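Local coordinates for xyloglucanase (Paenibacillus pabuli, PDB 2JEP), which hydrolyses xyloglucan, a plant cell-wall polysaccharide, as a member of glycoside hydrolase family 5, at residues 229-234 with 302-307; 258-263 with 318-323; 280-285 with 295-300. One frame throughout, in Å; residues are numbered along the deposited sequence. Where two conformers were deposited one is given.

Interaction 1 (229-234 with 302-307)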
ATOM      1  N   THR A 229      -0.560   0.943  -9.526  1.00  6.67           N
ATOM      2  CA  THR A 229       0.624   1.138  -8.674  1.00  6.28           C
ATOM      3  C   THR A 229       1.937   0.816  -9.415  1.00  7.16           C
ATOM      4  O   THR A 229       2.936   0.451  -8.806  1.00  7.47           O
ATOM      5  CB  THR A 229       0.539   0.431  -7.314  1.00  6.24           C
ATOM      6  OG1 THR A 229       0.436  -0.977  -7.481  1.00  7.13           O
ATOM      7  CG2 THR A 229      -0.622   0.959  -6.479  1.00  7.10           C
ATOM      8  N   ASN A 230       1.918   1.008 -10.735  1.00  7.29           N
ATOM      9  CA  ASN A 230       3.051   0.629 -11.581  1.00  7.50           C
ATOM     10  C   ASN A 230       3.987   1.823 -11.772  1.00  7.40           C
ATOM     11  O   ASN A 230       3.568   2.871 -12.299  1.00  8.05           O
ATOM     12  CB  ASN A 230       2.493   0.155 -12.926  1.00  8.20           C
ATOM     13  CG  ASN A 230       3.545  -0.279 -13.896  1.00  9.57           C
ATOM     14  OD1 ASN A 230       4.252   0.514 -14.461  1.00  9.52           O
ATOM     15  ND2 ASN A 230       3.614  -1.568 -14.114  1.00 15.85           N
ATOM     16  N   ILE A 231       5.258   1.652 -11.412  1.00  7.20           N
ATOM     17  CA  ILE A 231       6.219   2.757 -11.530  1.00  7.70           C
ATOM     18  C   ILE A 231       6.289   3.332 -12.951  1.00  8.59           C
ATOM     19  O   ILE A 231       6.123   4.531 -13.147  1.00  8.27           O
ATOM     20  CB  ILE A 231       7.616   2.326 -11.033  1.00  7.56           C
ATOM     21  CG1 ILE A 231       7.599   2.198  -9.490  1.00  8.50           C
ATOM     22  CG2 ILE A 231       8.692   3.316 -11.481  1.00  8.62           C
ATOM     23  CD1 ILE A 231       8.873   1.593  -8.875  1.00  9.10           C
ATOM     24  N   ASP A 232       6.508   2.477 -13.933  1.00  8.41           N
ATOM     25  CA  ASP A 232       6.675   2.978 -15.306  1.00  8.81           C
ATOM     26  C   ASP A 232       5.446   3.741 -15.777  1.00  8.78           C
ATOM     27  O   ASP A 232       5.561   4.782 -16.438  1.00  9.43           O
ATOM     28  CB  ASP A 232       6.896   1.835 -16.260  1.00  9.88           C
ATOM     29  CG  ASP A 232       8.305   1.249 -16.190  1.00 11.71           C
ATOM     30  OD1 ASP A 232       9.189   1.822 -15.533  1.00 11.96           O
ATOM     31  OD2 ASP A 232       8.488   0.212 -16.856  1.00 15.10           O
ATOM     32  N   TYR A 233       4.267   3.241 -15.448  1.00  8.22           N
ATOM     33  CA  TYR A 233       3.040   3.898 -15.911  1.00  8.70           C
ATOM     34  C   TYR A 233       2.662   5.139 -15.098  1.00  8.56           C
ATOM     35  O   TYR A 233       1.762   5.871 -15.500  1.00  8.34           O
ATOM     36  CB  TYR A 233       1.861   2.914 -15.957  1.00  8.93           C
ATOM     37  CG  TYR A 233       2.004   1.799 -16.978  1.00  9.36           C
ATOM     38  CD1 TYR A 233       2.556   2.046 -18.231  1.00 10.84           C
ATOM     39  CD2 TYR A 233       1.597   0.510 -16.697  1.00 10.29           C
ATOM     40  CE1 TYR A 233       2.673   1.048 -19.168  1.00 11.90           C
ATOM     41  CE2 TYR A 233       1.714  -0.500 -17.639  1.00 11.45           C
ATOM     42  CZ  TYR A 233       2.260  -0.218 -18.861  1.00 11.76           C
ATOM     43  OH  TYR A 233       2.383  -1.230 -19.815  1.00 14.19           O
ATOM     44  N   THR A 234       3.335   5.356 -13.976  1.00  8.16           N
ATOM     45  CA  THR A 234       3.168   6.530 -13.139  1.00  8.12           C
ATOM     46  C   THR A 234       4.185   7.619 -13.479  1.00  8.79           C
ATOM     47  O   THR A 234       3.844   8.803 -13.497  1.00  9.19           O
ATOM     48  CB  THR A 234       3.227   6.143 -11.647  1.00  7.96           C
ATOM     49  OG1 THR A 234       2.285   5.092 -11.405  1.00  7.85           O
ATOM     50  CG2 THR A 234       2.924   7.310 -10.755  1.00  8.96           C
ATOM     51  N   GLU A 302      17.555  -0.337  -9.211  1.00  8.29           N
ATOM     52  CA  GLU A 302      18.121   1.020  -9.215  1.00  8.15           C
ATOM     53  C   GLU A 302      17.405   1.969 -10.179  1.00  8.44           C
ATOM     54  O   GLU A 302      17.021   3.082  -9.787  1.00  9.05           O
ATOM     55  CB  GLU A 302      19.623   0.926  -9.521  1.00  8.89           C
ATOM     56  CG  GLU A 302      20.301   2.242  -9.906  1.00  9.32           C
ATOM     57  CD  GLU A 302      20.329   3.299  -8.827  1.00  9.73           C
ATOM     58  OE1 GLU A 302      20.357   2.958  -7.613  1.00 10.00           O
ATOM     59  OE2 GLU A 302      20.326   4.509  -9.194  1.00 10.44           O
ATOM     60  N   SER A 303      17.245   1.554 -11.429  1.00  8.54           N
ATOM     61  CA  SER A 303      16.590   2.382 -12.453  0.50  9.56           C
ATOM     62  C   SER A 303      15.153   2.710 -12.063  1.00  9.05           C
ATOM     63  O   SER A 303      14.680   3.838 -12.205  1.00  9.66           O
ATOM     64  CB  SER A 303      16.579   1.641 -13.799  0.50 10.05           C
ATOM     65  OG  SER A 303      15.956   2.418 -14.818  0.50 14.84           O
ATOM     66  N   GLN A 304      14.434   1.691 -11.604  1.00  8.52           N
ATOM     67  CA  GLN A 304      13.051   1.876 -11.239  1.00  7.84           C
ATOM     68  C   GLN A 304      12.889   2.897 -10.123  1.00  7.76           C
ATOM     69  O   GLN A 304      12.081   3.823 -10.205  1.00  8.71           O
ATOM     70  CB  GLN A 304      12.443   0.532 -10.836  1.00  8.38           C
ATOM     71  CG  GLN A 304      12.220  -0.396 -11.998  1.00  8.73           C
ATOM     72  CD  GLN A 304      11.022  -0.023 -12.794  1.00  9.90           C
ATOM     73  OE1 GLN A 304       9.897  -0.125 -12.283  1.00 12.20           O
ATOM     74  NE2 GLN A 304      11.237   0.434 -14.008  1.00 11.92           N
ATOM     75  N   PHE A 305      13.591   2.695  -9.020  1.00  8.41           N
ATOM     76  CA  PHE A 305      13.409   3.588  -7.883  1.00  8.19           C
ATOM     77  C   PHE A 305      13.979   4.967  -8.172  1.00  8.62           C
ATOM     78  O   PHE A 305      13.381   5.984  -7.766  1.00  8.86           O
ATOM     79  CB  PHE A 305      13.977   2.989  -6.597  1.00  8.44           C
ATOM     80  CG  PHE A 305      13.099   1.934  -5.943  1.00  8.51           C
ATOM     81  CD1 PHE A 305      12.137   1.233  -6.659  1.00  9.10           C
ATOM     82  CD2 PHE A 305      13.261   1.637  -4.601  1.00  9.24           C
ATOM     83  CE1 PHE A 305      11.368   0.266  -6.041  1.00  8.65           C
ATOM     84  CE2 PHE A 305      12.499   0.655  -3.971  1.00  8.66           C
ATOM     85  CZ  PHE A 305      11.544  -0.024  -4.706  1.00  8.29           C
ATOM     86  N   LYS A 306      15.080   5.043  -8.918  1.00  8.84           N
ATOM     87  CA  LYS A 306      15.582   6.363  -9.282  1.00  9.37           C
ATOM     88  C   LYS A 306      14.523   7.126 -10.078  1.00  9.36           C
ATOM     89  O   LYS A 306      14.406   8.345  -9.931  1.00 10.17           O
ATOM     90  CB  LYS A 306      16.883   6.281 -10.070  1.00 11.13           C
ATOM     91  CG  LYS A 306      17.482   7.666 -10.306  1.00 13.26           C
ATOM     92  CD  LYS A 306      18.877   7.574 -10.898  1.00 17.23           C
ATOM     93  CE  LYS A 306      19.520   8.943 -10.966  1.00 19.05           C
ATOM     94  NZ  LYS A 306      18.872   9.807 -11.992  1.00 19.02           N
ATOM     95  N   SER A 307      13.734   6.440 -10.897  1.00  8.84           N
ATOM     96  CA  SER A 307      12.747   7.148 -11.711  1.00  8.89           C
ATOM     97  C   SER A 307      11.667   7.794 -10.843  1.00  9.68           C
ATOM     98  O   SER A 307      11.185   8.888 -11.168  1.00 10.19           O
ATOM     99  CB  SER A 307      12.164   6.246 -12.787  1.00  8.85           C
ATOM    100  OG  SER A 307      11.207   5.314 -12.307  1.00  9.43           O
TER
HETATM  101  O   HOH W   1       7.478  -0.215 -13.581  1.00 11.45           O
HETATM  102  O   HOH W   2      10.649   3.958 -14.745  1.00 18.53           O

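Interaction 2 (258-263 with 318-323). With EDO (1,2-ethanediol), chain D.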
ATOM      1  N   ARG A 258       1.288  18.253   0.680  1.00  9.43           N
ATOM      2  CA  ARG A 258       0.814  17.276   1.671  1.00  9.14           C
ATOM      3  C   ARG A 258       0.172  16.094   0.943  1.00  8.71           C
ATOM      4  O   ARG A 258      -0.817  15.491   1.399  1.00  9.00           O
ATOM      5  CB  ARG A 258      -0.151  17.885   2.700  1.00  9.76           C
ATOM      6  CG  ARG A 258       0.572  18.755   3.747  1.00 10.63           C
ATOM      7  CD  ARG A 258       1.466  17.921   4.653  1.00 11.16           C
ATOM      8  NE  ARG A 258       2.106  18.717   5.697  1.00 12.15           N
ATOM      9  CZ  ARG A 258       3.196  19.465   5.496  1.00 13.42           C
ATOM     10  NH1 ARG A 258       3.830  19.514   4.326  1.00 13.46           N
ATOM     11  NH2 ARG A 258       3.665  20.187   6.494  1.00 15.74           N
ATOM     12  N   ILE A 259       0.775  15.775  -0.206  1.00  8.20           N
ATOM     13  CA  ILE A 259       0.395  14.604  -0.989  0.50  8.78           C
ATOM     14  C   ILE A 259       1.635  13.757  -1.204  1.00  8.17           C
ATOM     15  O   ILE A 259       2.723  14.281  -1.422  1.00  9.09           O
ATOM     16  CB  ILE A 259      -0.261  14.994  -2.324  0.50  8.98           C
ATOM     17  CG1 ILE A 259      -1.572  15.733  -2.053  0.50 10.19           C
ATOM     18  CG2 ILE A 259      -0.511  13.750  -3.198  0.50  9.89           C
ATOM     19  CD1 ILE A 259      -2.162  16.350  -3.264  0.50 13.17           C
ATOM     20  N   MET A 260       1.464  12.443  -1.068  1.00  8.44           N
ATOM     21  CA  MET A 260       2.517  11.448  -1.293  1.00  9.10           C
ATOM     22  C   MET A 260       2.074  10.568  -2.462  1.00  7.78           C
ATOM     23  O   MET A 260       0.871  10.437  -2.707  1.00  7.29           O
ATOM     24  CB  MET A 260       2.671  10.521  -0.087  1.00 10.77           C
ATOM     25  CG  MET A 260       2.773  11.181   1.246  1.00 13.18           C
ATOM     26  SD  MET A 260       2.785   9.956   2.563  1.00 16.40           S
ATOM     27  CE  MET A 260       3.624  10.864   3.895  1.00 16.20           C
ATOM     28  N   ILE A 261       3.035   9.928  -3.130  1.00  7.28           N
ATOM     29  CA  ILE A 261       2.756   9.094  -4.298  1.00  7.28           C
ATOM     30  C   ILE A 261       3.059   7.632  -3.983  1.00  6.92           C
ATOM     31  O   ILE A 261       4.107   7.308  -3.438  1.00  7.10           O
ATOM     32  CB  ILE A 261       3.591   9.526  -5.515  1.00  7.48           C
ATOM     33  CG1 ILE A 261       3.467  11.038  -5.778  1.00  9.06           C
ATOM     34  CG2 ILE A 261       3.180   8.766  -6.767  1.00  8.70           C
ATOM     35  CD1 ILE A 261       2.033  11.544  -6.000  1.00  9.72           C
ATOM     36  N   SER A 262       2.097   6.767  -4.316  1.00  6.31           N
ATOM     37  CA  SER A 262       2.198   5.329  -4.075  1.00  6.33           C
ATOM     38  C   SER A 262       2.661   4.570  -5.294  1.00  6.44           C
ATOM     39  O   SER A 262       2.214   4.876  -6.378  1.00  7.54           O
ATOM     40  CB  SER A 262       0.818   4.816  -3.723  1.00  6.15           C
ATOM     41  OG  SER A 262       0.746   3.414  -3.727  1.00  7.43           O
ATOM     42  N   ALA A 263       3.544   3.582  -5.095  1.00  6.50           N
ATOM     43  CA  ALA A 263       3.794   2.538  -6.097  1.00  6.28           C
ATOM     44  C   ALA A 263       4.035   1.244  -5.333  1.00  6.19           C
ATOM     45  O   ALA A 263       4.358   1.272  -4.119  1.00  7.00           O
ATOM     46  CB  ALA A 263       5.012   2.876  -7.023  1.00  8.28           C
ATOM     47  N   PRO A 318       6.671  13.053  -1.132  1.00 10.67           N
ATOM     48  CA  PRO A 318       7.174  11.765  -0.659  1.00 10.38           C
ATOM     49  C   PRO A 318       6.628  10.621  -1.516  1.00  9.60           C
ATOM     50  O   PRO A 318       5.524  10.709  -2.038  1.00  9.95           O
ATOM     51  CB  PRO A 318       6.606  11.666   0.765  1.00 11.04           C
ATOM     52  CG  PRO A 318       6.342  13.083   1.174  1.00 11.28           C
ATOM     53  CD  PRO A 318       5.884  13.743  -0.100  1.00 11.15           C
ATOM     54  N   VAL A 319       7.411   9.563  -1.636  1.00  7.89           N
ATOM     55  CA  VAL A 319       6.988   8.334  -2.298  1.00  7.64           C
ATOM     56  C   VAL A 319       6.945   7.227  -1.261  1.00  7.23           C
ATOM     57  O   VAL A 319       7.857   7.093  -0.439  1.00  8.01           O
ATOM     58  CB  VAL A 319       7.939   7.975  -3.452  1.00  8.27           C
ATOM     59  CG1 VAL A 319       7.667   6.577  -4.010  1.00  9.03           C
ATOM     60  CG2 VAL A 319       7.805   9.021  -4.565  1.00  9.33           C
ATOM     61  N   VAL A 320       5.844   6.475  -1.300  1.00  7.42           N
ATOM     62  CA  VAL A 320       5.684   5.289  -0.485  1.00  6.78           C
ATOM     63  C   VAL A 320       5.601   4.075  -1.403  1.00  7.30           C
ATOM     64  O   VAL A 320       4.673   3.987  -2.223  1.00  7.07           O
ATOM     65  CB  VAL A 320       4.404   5.392   0.392  1.00  7.16           C
ATOM     66  CG1 VAL A 320       4.214   4.115   1.229  1.00  8.30           C
ATOM     67  CG2 VAL A 320       4.462   6.639   1.297  1.00  8.09           C
ATOM     68  N   ILE A 321       6.567   3.173  -1.261  1.00  6.86           N
ATOM     69  CA  ILE A 321       6.515   1.904  -1.947  1.00  6.54           C
ATOM     70  C   ILE A 321       5.661   1.032  -1.022  1.00  6.65           C
ATOM     71  O   ILE A 321       6.148   0.353  -0.101  1.00  6.93           O
ATOM     72  CB  ILE A 321       7.905   1.305  -2.193  1.00  7.05           C
ATOM     73  CG1 ILE A 321       8.782   2.298  -2.981  1.00  7.88           C
ATOM     74  CG2 ILE A 321       7.778  -0.050  -2.895  1.00  8.17           C
ATOM     75  CD1 ILE A 321       8.282   2.726  -4.362  1.00  9.70           C
ATOM     76  N   GLY A 322       4.353   1.131  -1.215  1.00  6.08           N
ATOM     77  CA  GLY A 322       3.393   0.644  -0.239  1.00  6.23           C
ATOM     78  C   GLY A 322       3.297  -0.843  -0.066  1.00  6.44           C
ATOM     79  O   GLY A 322       2.705  -1.300   0.900  1.00  6.26           O
ATOM     80  N   GLU A 323       3.857  -1.588  -1.023  1.00  6.45           N
ATOM     81  CA  GLU A 323       3.978  -3.053  -0.927  1.00  6.08           C
ATOM     82  C   GLU A 323       5.224  -3.484  -1.668  1.00  6.20           C
ATOM     83  O   GLU A 323       5.499  -3.001  -2.763  1.00  6.46           O
ATOM     84  CB  GLU A 323       2.799  -3.767  -1.605  1.00  6.18           C
ATOM     85  CG  GLU A 323       1.433  -3.424  -1.053  1.00  5.96           C
ATOM     86  CD  GLU A 323       0.281  -4.119  -1.739  1.00  6.74           C
ATOM     87  OE1 GLU A 323       0.537  -5.087  -2.486  1.00  7.20           O
ATOM     88  OE2 GLU A 323      -0.876  -3.694  -1.498  1.00  6.99           O
TER
HETATM   89  C1  EDO D1397       1.050  22.040   8.845  1.00 26.20           C
HETATM   90  O1  EDO D1397      -0.115  21.242   9.103  1.00 25.29           O
HETATM   91  C2  EDO D1397       2.126  21.654   9.863  1.00 26.01           C
HETATM   92  O2  EDO D1397       2.770  20.425   9.465  1.00 25.47           O

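Interaction 3 (280-285 with 295-300)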
ATOM      1  N   THR A 280      13.729 -19.173  -8.063  1.00  7.90           N
ATOM      2  CA  THR A 280      13.765 -19.202  -6.615  1.00  6.95           C
ATOM      3  C   THR A 280      14.910 -18.375  -6.008  1.00  6.69           C
ATOM      4  O   THR A 280      15.072 -18.361  -4.789  1.00  7.19           O
ATOM      5  CB  THR A 280      13.881 -20.658  -6.135  1.00  7.51           C
ATOM      6  OG1 THR A 280      15.029 -21.232  -6.761  1.00  8.57           O
ATOM      7  CG2 THR A 280      12.625 -21.468  -6.491  1.00  8.81           C
ATOM      8  N   GLN A 281      15.680 -17.683  -6.856  1.00  6.65           N
ATOM      9  CA  GLN A 281      16.831 -16.922  -6.406  1.00  6.57           C
ATOM     10  C   GLN A 281      16.830 -15.565  -7.089  1.00  6.62           C
ATOM     11  O   GLN A 281      16.213 -15.392  -8.130  1.00  7.65           O
ATOM     12  CB  GLN A 281      18.143 -17.673  -6.708  1.00  7.06           C
ATOM     13  CG  GLN A 281      18.091 -19.144  -6.275  1.00  7.06           C
ATOM     14  CD  GLN A 281      19.407 -19.841  -6.375  1.00  7.26           C
ATOM     15  OE1 GLN A 281      20.411 -19.302  -6.878  1.00  7.81           O
ATOM     16  NE2 GLN A 281      19.429 -21.066  -5.888  1.00  7.92           N
ATOM     17  N   TRP A 282      17.540 -14.620  -6.493  1.00  6.61           N
ATOM     18  CA  TRP A 282      17.600 -13.246  -6.962  1.00  6.80           C
ATOM     19  C   TRP A 282      18.904 -12.601  -6.503  1.00  7.44           C
ATOM     20  O   TRP A 282      19.351 -12.830  -5.388  1.00  7.32           O
ATOM     21  CB  TRP A 282      16.413 -12.440  -6.386  1.00  7.19           C
ATOM     22  CG  TRP A 282      16.359 -11.022  -6.887  1.00  6.98           C
ATOM     23  CD1 TRP A 282      15.737 -10.590  -8.035  1.00  7.08           C
ATOM     24  CD2 TRP A 282      16.991  -9.874  -6.316  1.00  7.13           C
ATOM     25  NE1 TRP A 282      15.940  -9.242  -8.186  1.00  7.62           N
ATOM     26  CE2 TRP A 282      16.726  -8.788  -7.165  1.00  7.38           C
ATOM     27  CE3 TRP A 282      17.772  -9.657  -5.172  1.00  7.97           C
ATOM     28  CZ2 TRP A 282      17.166  -7.507  -6.882  1.00  8.08           C
ATOM     29  CZ3 TRP A 282      18.232  -8.400  -4.922  1.00  7.96           C
ATOM     30  CH2 TRP A 282      17.933  -7.341  -5.777  1.00  8.35           C
ATOM     31  N   GLY A 283      19.445 -11.753  -7.366  1.00  7.50           N
ATOM     32  CA  GLY A 283      20.577 -10.929  -7.053  1.00  7.97           C
ATOM     33  C   GLY A 283      21.907 -11.635  -7.198  1.00  7.87           C
ATOM     34  O   GLY A 283      21.991 -12.826  -7.513  1.00  7.84           O
ATOM     35  N   ALA A 284      22.947 -10.872  -6.929  1.00  8.23           N
ATOM     36  CA  ALA A 284      24.307 -11.320  -7.222  1.00  8.63           C
ATOM     37  C   ALA A 284      24.710 -12.565  -6.467  1.00  9.17           C
ATOM     38  O   ALA A 284      25.563 -13.309  -6.959  1.00  9.73           O
ATOM     39  CB  ALA A 284      25.301 -10.199  -6.914  1.00 10.42           C
ATOM     40  N   THR A 285      24.112 -12.806  -5.303  1.00  8.52           N
ATOM     41  CA  THR A 285      24.500 -13.964  -4.503  1.00  8.29           C
ATOM     42  C   THR A 285      23.790 -15.260  -4.901  1.00  7.95           C
ATOM     43  O   THR A 285      24.073 -16.311  -4.331  1.00  8.81           O
ATOM     44  CB  THR A 285      24.342 -13.730  -3.002  1.00  8.61           C
ATOM     45  OG1 THR A 285      22.950 -13.664  -2.665  1.00  9.04           O
ATOM     46  CG2 THR A 285      25.090 -12.455  -2.551  1.00  9.77           C
ATOM     47  N   TRP A 295      16.459 -11.033 -15.865  1.00  9.48           N
ATOM     48  CA  TRP A 295      16.284  -9.593 -15.854  1.00  8.53           C
ATOM     49  C   TRP A 295      15.783  -9.227 -14.431  1.00  7.94           C
ATOM     50  O   TRP A 295      15.574 -10.101 -13.589  1.00  8.19           O
ATOM     51  CB  TRP A 295      15.277  -9.151 -16.932  1.00  9.39           C
ATOM     52  CG  TRP A 295      13.872  -9.587 -16.602  1.00  9.60           C
ATOM     53  CD1 TRP A 295      13.348 -10.833 -16.765  1.00 11.18           C
ATOM     54  CD2 TRP A 295      12.833  -8.801 -15.977  1.00  9.83           C
ATOM     55  NE1 TRP A 295      12.053 -10.878 -16.303  1.00 11.47           N
ATOM     56  CE2 TRP A 295      11.712  -9.644 -15.818  1.00 10.29           C
ATOM     57  CE3 TRP A 295      12.737  -7.467 -15.557  1.00 10.44           C
ATOM     58  CZ2 TRP A 295      10.512  -9.204 -15.246  1.00 11.27           C
ATOM     59  CZ3 TRP A 295      11.554  -7.050 -14.982  1.00 10.93           C
ATOM     60  CH2 TRP A 295      10.452  -7.914 -14.838  1.00 11.95           C
ATOM     61  N   GLY A 296      15.643  -7.936 -14.180  1.00  8.08           N
ATOM     62  CA  GLY A 296      15.012  -7.502 -12.944  1.00  8.06           C
ATOM     63  C   GLY A 296      15.903  -7.540 -11.716  1.00  8.40           C
ATOM     64  O   GLY A 296      15.417  -7.595 -10.579  1.00  7.74           O
ATOM     65  N   GLN A 297      17.206  -7.452 -11.927  1.00  7.88           N
ATOM     66  CA  GLN A 297      18.170  -7.580 -10.852  1.00  7.88           C
ATOM     67  C   GLN A 297      18.487  -6.223 -10.252  1.00  7.98           C
ATOM     68  O   GLN A 297      17.688  -5.281 -10.370  1.00  8.34           O
ATOM     69  CB  GLN A 297      19.409  -8.313 -11.350  1.00  8.01           C
ATOM     70  CG  GLN A 297      19.044  -9.646 -11.970  1.00  7.61           C
ATOM     71  CD  GLN A 297      18.394 -10.610 -10.972  1.00  7.36           C
ATOM     72  OE1 GLN A 297      18.983 -10.898  -9.911  1.00  8.26           O
ATOM     73  NE2 GLN A 297      17.187 -11.089 -11.283  1.00  8.20           N
ATOM     74  N   GLU A 298      19.640  -6.089  -9.607  1.00  8.38           N
ATOM     75  CA  GLU A 298      19.972  -4.871  -8.863  1.00  9.06           C
ATOM     76  C   GLU A 298      19.952  -3.631  -9.750  1.00  8.58           C
ATOM     77  O   GLU A 298      19.571  -2.542  -9.292  1.00  9.07           O
ATOM     78  CB  GLU A 298      21.368  -5.016  -8.242  1.00  9.76           C
ATOM     79  CG  GLU A 298      21.491  -6.046  -7.108  1.00 10.31           C
ATOM     80  CD  GLU A 298      21.878  -7.455  -7.548  1.00 11.61           C
ATOM     81  OE1 GLU A 298      21.609  -7.861  -8.702  1.00 10.18           O
ATOM     82  OE2 GLU A 298      22.474  -8.149  -6.685  1.00 14.01           O
ATOM     83  N   ASP A 299      20.400  -3.781 -10.993  1.00  9.26           N
ATOM     84  CA  ASP A 299      20.408  -2.660 -11.931  1.00  9.33           C
ATOM     85  C   ASP A 299      19.012  -2.152 -12.264  1.00  8.88           C
ATOM     86  O   ASP A 299      18.787  -0.935 -12.376  1.00  9.11           O
ATOM     87  CB  ASP A 299      21.213  -2.976 -13.208  1.00 10.19           C
ATOM     88  CG  ASP A 299      20.854  -4.336 -13.879  1.00 12.70           C
ATOM     89  OD1 ASP A 299      20.021  -5.129 -13.360  1.00 13.91           O
ATOM     90  OD2 ASP A 299      21.412  -4.608 -14.992  1.00 17.70           O
ATOM     91  N   TYR A 300      18.090  -3.083 -12.406  1.00  8.89           N
ATOM     92  CA  TYR A 300      16.691  -2.742 -12.676  1.00  8.37           C
ATOM     93  C   TYR A 300      16.042  -2.058 -11.490  1.00  8.05           C
ATOM     94  O   TYR A 300      15.363  -1.039 -11.626  1.00  8.90           O
ATOM     95  CB  TYR A 300      15.935  -4.003 -13.080  1.00  8.80           C
ATOM     96  CG  TYR A 300      14.502  -3.747 -13.434  1.00  8.63           C
ATOM     97  CD1 TYR A 300      14.170  -3.234 -14.659  1.00 10.17           C
ATOM     98  CD2 TYR A 300      13.489  -4.037 -12.556  1.00  9.32           C
ATOM     99  CE1 TYR A 300      12.850  -2.999 -14.997  1.00 11.08           C
ATOM    100  CE2 TYR A 300      12.156  -3.792 -12.875  1.00  9.43           C
ATOM    101  CZ  TYR A 300      11.844  -3.298 -14.099  1.00 10.23           C
ATOM    102  OH  TYR A 300      10.521  -3.056 -14.401  1.00 12.61           O
TER
HETATM  103  O   HOH W   3      15.669 -13.414 -10.001  1.00  7.73           O

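Interaction 1 (229-234 with 302-307)
Gln304 reaches Ile231 and Asp232 through two turns of its chain. Its CG stands beside the backbone N, anti to the carbonyl carbon (chi1 -72°), and chi2 at -77° then bends CD out of a straight run. Ile231 places CG1 beside its own N, which leaves CG2 anti to that N. The contact joins two helices on the outside of a (beta/alpha)8 barrel. Residues 231-234 form the short helix after the fifth barrel strand, and 302-307 lie in helix 298-313 after the sixth.

The direct polar link is Gln304 NE2 to Asp232 OD1, 2.9 Å. The bond is nearly straight, 162° at the hydrogen, and reaches OD1 on the syn side, somewhat out of the carboxylate plane. The carboxylate and amide planes stand steeply against each other. The other half of the amide, Gln304 OE1, accepts from a water, and that water accepts from Asp232 N at a water-to-N distance of 2.9 Å. Gln304 OE1 also touches Ile231 CB at 3.6 Å. The amide is thus held at both ends, which should fix its flip.

The apolar part belongs to Ile231. Ile231 CD1 meets the Phe305 ring obliquely, 4.0 Å from Phe305 CD1. Ile231 also packs on Ala263 and Tyr265 of strand 259-265. Phe305 in turn packs on Val347 of helix 336-353.

Asn230 caps the short helix, with OD1 accepting from Tyr233 N at 2.9 Å. This anchors the turn that presents Ile231 and Asp232. One turn beyond Gln304, Ser307 OG sits 3.3 Å from Ile231 CG2. That hydroxyl donates to Gln304 O. Ser307 OG also accepts from a second water, which donates to Asp232 OD1 at 2.7 Å.

Interaction 2 (258-263 with 318-323)
Ile261 and Ala263 bind the backbone of 318-323 as neighbouring parallel strands, the sixth and seventh of a (beta/alpha)8 barrel. Ile261 N donates to Pro318 O at 2.8 Å, and Ile261 O accepts from Val320 N at 2.9 Å. The pattern repeats one step on. Ala263 N donates to Val320 O at 3.1 Å, and Ala263 O takes Gly322 N. This last bond is bent, 135° at the hydrogen. Ile321 is there the centre of an inverse gamma turn.

Side chains add to the ladder on both faces. Met260 crosses Pro318 at about a right angle, CG 3.9 Å from Pro318 CB. Its CG is anti to the carbonyl carbon and the chain beyond is extended. Met260 SD then comes within 3.9 Å of Val320 CG2. Ile38 of helix 35-42 packs on both Met260 and Pro318. On the other face, Ala263 and Val319 meet Met308 of helix 298-313.

Further out, Glu323 lies near the C-terminal end of the seventh strand. Its OE2 forms a salt bridge with Arg87, and OE1 is hydrogen-bonded to Tyr266 OH. Family 5 enzymes carry their nucleophile glutamate at the end of this strand, and the place of Glu323 is consistent with that role.

At the far end, Arg258 packs on Trp221 and Ile252, and its NH1 bonds to Gln256 OE1. An alanine here would probably leave Gln256 OE1 without this donor and thin the packing against Trp221 and Ile252. Arg258 NH2 also donates, in the guanidinium plane, to O2 of an ethanediol at 3.1 Å.

Interaction 3 (280-285 with 295-300)
Trp282 is the first residue of 280-285 to touch 295-300 directly. Just before it, Gln281 O is linked by one water to Gln297 NE2. With CG anti to its backbone N (chi1 -177°), Trp282 sends its indole alongside residues 296-298. Its indole NE1 donates to Gly296 O at 3.0 Å, and that oxygen lies in the ring plane. Gln297 comes over one face of the same indole, with OE1 3.7 Å above the ring plane and displaced toward the rim. The amide and ring planes are 41° apart, so this is no flat stack. On the six-membered ring, Trp282 CH2 meets Glu298 CG at 4.0 Å.

Gly283 follows. Its N donates to Gln297 OE1 at 2.7 Å, nearly along the C=O axis. The other end of this amide is also held, because Gln297 NE2 donates to Trp295 O at 3.0 Å. With the water, three bonds grip the amide and should stop it turning over. Gly283 has a positive phi, 83°. A CB here would run into the Trp282 ring and press on Glu298 OE2.

Ala284 ends the contact. Its N donates to Glu298 OE2 at 2.8 Å, on the syn lone pair of the carboxylate. Ala284 CB is 3.5 Å from Glu298 OE2. The loop is thus tied to Gln297, the N-cap residue, and to Glu298 in the first turn of the helix.

Both segments belong to the long excursion that follows barrel strand 259-265. The loop 280-285 comes after helix 269-272 and folds back on the start of helix 298-313. Trp282 lies among three helices: it touches the start of 298-313, its ring meets Phe271 of 269-272, and Tyr343 (edge-to-face) and Ala346 of 336-353 pack against it.

Overall arrangement
All three interactions belong to one (beta/alpha)8 barrel. Interaction 2 lies nearest the chain's centre, where strands 259-265 and 319-324 pair. Interaction 1 is about 12 Å away, centre to centre, and touches it: Ile231 packs on Ala263 and Phe305 on Ile321. Helix 298-313 serves interactions 1 and 3, whose centres are about 16 Å apart. Interaction 3 is outermost, its centre about 24 Å from that of interaction 2, and does not touch it. Along the chain the segments of interactions 1 and 2 alternate, while interaction 3 is nested within both. Helix 298-313 therefore links the loop excursion at its start to the barrel wall through its later turns.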